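Local atomic coordinates of phosphoribosyl-AMP cyclohydrolase (Medicago truncatula, PDB entry 7BGM), a protein that probably catalyses two successive steps of histidine biosynthesis, removing diphosphate from phosphoribosyl-ATP and then opening the purine ring of phosphoribosyl-AMP. Residues A[12-15]-A[16-20]. Numbering follows the deposited sequence.
Sequences KWDN and KGLAV
The indole of Trp13 meets the backbone of Leu18 and Ala19 with its edge: Ala19 N and the carbonyl carbon of Leu18 lie close to the ring plane, and Trp13 CZ3 comes to 4.0 Å from Ala19 CB. Gly17 O approaches obliquely, 3.4 Å from Trp13 CE3. Trp13 CG lies anti to its own carbonyl carbon, beside the backbone N, which turns the six-membered ring along Gly17 to Ala19, while NE1 at the far side is hydrogen-bonded to Leu8 O of helix 3-9. The second flat group, the carboxylate of Asp14, is gripped through one oxygen from both faces. Lys16 N donates to Asp14 OD1 at 2.8 Å from one face, 46° out of the plane, making Asp14 to Lys16 an Asx turn; Leu18 N donates to it from the opposite face, with an N-H...O angle of 162°. Asp14 CG sits between its own backbone N and carbonyl carbon (chi1 69°), a torsion that folds the carboxylate back over the following residues, alongside Leu18 CB. The Asx turn overlaps a type I beta turn from Asp14 to Gly17, closed by Gly17 N to Asp14 O at 2.9 Å; the chain reverses here between helix 3-9 and strand 19-25, whose first residues Ala19 and Val20 already bond to Ala37 and Ile86. An alanine in place of Asp14 would remove the shared acceptor and would probably leave the amides of Lys16 and Leu18 without these partners, letting the turn flex. Behind the turn, Asp14 N donates to Leu18 O at 2.9 Å. The same oxygen accepts from a water that also donates to Lys12 O, bridging the two backbone carbonyls, and Trp13 CA makes a CA-H...O contact with Leu18 O at 3.6 Å.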
ATOM      1  N   LYS A  12      24.091  -3.834   4.275  1.00 25.15           N
ATOM      2  CA  LYS A  12      24.541  -5.220   4.403  1.00 26.55           C
ATOM      3  C   LYS A  12      24.423  -5.892   3.039  1.00 25.04           C
ATOM      4  O   LYS A  12      23.467  -6.625   2.748  1.00 29.01           O
ATOM      5  CB  LYS A  12      23.732  -5.947   5.474  1.00 30.16           C
ATOM      6  CG  LYS A  12      24.100  -7.392   5.731  1.00 36.28           C
ATOM      7  CD  LYS A  12      23.116  -7.963   6.741  1.00 43.01           C
ATOM      8  CE  LYS A  12      23.399  -9.417   7.086  1.00 49.20           C
ATOM      9  NZ  LYS A  12      22.288  -9.935   7.955  1.00 53.88           N
ATOM     10  N   TRP A  13      25.424  -5.615   2.193  1.00 27.60           N
ATOM     11  CA  TRP A  13      25.494  -6.202   0.858  1.00 29.72           C
ATOM     12  C   TRP A  13      25.735  -7.708   0.983  1.00 30.09           C
ATOM     13  O   TRP A  13      26.406  -8.164   1.916  1.00 33.10           O
ATOM     14  CB  TRP A  13      26.626  -5.550   0.027  1.00 30.88           C
ATOM     15  CG  TRP A  13      26.601  -4.028   0.048  1.00 31.68           C
ATOM     16  CD1 TRP A  13      27.419  -3.187   0.807  1.00 32.71           C
ATOM     17  CD2 TRP A  13      25.693  -3.167  -0.659  1.00 29.85           C
ATOM     18  NE1 TRP A  13      27.067  -1.860   0.605  1.00 30.49           N
ATOM     19  CE2 TRP A  13      26.016  -1.823  -0.289  1.00 31.04           C
ATOM     20  CE3 TRP A  13      24.650  -3.390  -1.589  1.00 29.46           C
ATOM     21  CZ2 TRP A  13      25.332  -0.719  -0.801  1.00 30.41           C
ATOM     22  CZ3 TRP A  13      23.941  -2.271  -2.088  1.00 29.37           C
ATOM     23  CH2 TRP A  13      24.305  -0.949  -1.697  1.00 29.44           C
ATOM     24  N   ASP A  14      25.180  -8.479   0.043  1.00 29.72           N
ATOM     25  CA  ASP A  14      25.404  -9.923   0.020  1.00 31.46           C
ATOM     26  C   ASP A  14      26.765 -10.207  -0.625  1.00 38.51           C
ATOM     27  O   ASP A  14      27.539  -9.294  -0.927  1.00 38.00           O
ATOM     28  CB  ASP A  14      24.232 -10.646  -0.655  1.00 33.59           C
ATOM     29  CG  ASP A  14      24.130 -10.397  -2.174  1.00 35.88           C
ATOM     30  OD1 ASP A  14      25.085  -9.896  -2.798  1.00 35.45           O
ATOM     31  OD2 ASP A  14      23.060 -10.724  -2.757  1.00 36.71           O
ATOM     32  N   ASN A  15      27.091 -11.480  -0.856  1.00 43.35           N
ATOM     33  CA  ASN A  15      28.447 -11.765  -1.326  1.00 47.19           C
ATOM     34  C   ASN A  15      28.618 -11.547  -2.830  1.00 46.60           C
ATOM     35  O   ASN A  15      29.680 -11.880  -3.368  1.00 49.83           O
ATOM     36  CB  ASN A  15      28.872 -13.181  -0.928  1.00 51.61           C
ATOM     37  CG  ASN A  15      27.952 -14.242  -1.456  1.00 58.26           C
ATOM     38  OD1 ASN A  15      27.125 -13.991  -2.332  1.00 60.04           O
ATOM     39  ND2 ASN A  15      28.100 -15.455  -0.935  1.00 62.36           N
ATOM     40  N   LYS A  16      27.608 -10.999  -3.507  1.00 42.61           N
ATOM     41  CA  LYS A  16      27.742 -10.469  -4.856  1.00 42.55           C
ATOM     42  C   LYS A  16      27.658  -8.949  -4.878  1.00 40.64           C
ATOM     43  O   LYS A  16      27.572  -8.351  -5.961  1.00 39.22           O
ATOM     44  CB  LYS A  16      26.676 -11.070  -5.775  1.00 46.58           C
ATOM     45  CG  LYS A  16      26.900 -12.534  -6.063  1.00 51.92           C
ATOM     46  CD  LYS A  16      28.267 -12.757  -6.689  1.00 56.27           C
ATOM     47  CE  LYS A  16      28.514 -14.234  -6.980  1.00 60.32           C
ATOM     48  NZ  LYS A  16      29.908 -14.488  -7.440  1.00 64.15           N
ATOM     49  N   GLY A  17      27.680  -8.311  -3.704  1.00 34.93           N
ATOM     50  CA  GLY A  17      27.577  -6.871  -3.621  1.00 32.50           C
ATOM     51  C   GLY A  17      26.180  -6.321  -3.813  1.00 29.92           C
ATOM     52  O   GLY A  17      26.047  -5.139  -4.133  1.00 32.29           O
ATOM     53  N   LEU A  18      25.129  -7.128  -3.597  1.00 27.92           N
ATOM     54  CA  LEU A  18      23.752  -6.718  -3.889  1.00 24.74           C
ATOM     55  C   LEU A  18      22.900  -6.647  -2.626  1.00 25.64           C
ATOM     56  O   LEU A  18      23.157  -7.331  -1.622  1.00 27.71           O
ATOM     57  CB  LEU A  18      23.073  -7.685  -4.895  1.00 26.35           C
ATOM     58  CG  LEU A  18      23.828  -7.848  -6.223  1.00 28.51           C
ATOM     59  CD1 LEU A  18      23.124  -8.854  -7.105  1.00 30.08           C
ATOM     60  CD2 LEU A  18      23.888  -6.503  -6.876  1.00 31.48           C
ATOM     61  N   ALA A  19      21.899  -5.774  -2.679  1.00 23.87           N
ATOM     62  CA  ALA A  19      20.782  -5.771  -1.746  1.00 24.97           C
ATOM     63  C   ALA A  19      19.477  -5.868  -2.542  1.00 25.73           C
ATOM     64  O   ALA A  19      19.427  -5.537  -3.726  1.00 24.29           O
ATOM     65  CB  ALA A  19      20.792  -4.507  -0.894  1.00 27.10           C
ATOM     66  N   VAL A  20      18.405  -6.308  -1.891  1.00 23.55           N
ATOM     67  CA  VAL A  20      17.086  -6.348  -2.537  1.00 24.40           C
ATOM     68  C   VAL A  20      16.547  -4.926  -2.579  1.00 21.57           C
ATOM     69  O   VAL A  20      16.646  -4.200  -1.585  1.00 24.81           O
ATOM     70  CB  VAL A  20      16.127  -7.263  -1.758  1.00 21.15           C
ATOM     71  CG1 VAL A  20      14.667  -7.080  -2.221  1.00 20.80           C
ATOM     72  CG2 VAL A  20      16.553  -8.718  -1.894  1.00 23.86           C
TER
HETATM   73  O   HOH W   1      22.029  -7.875   0.852  1.00 35.57           O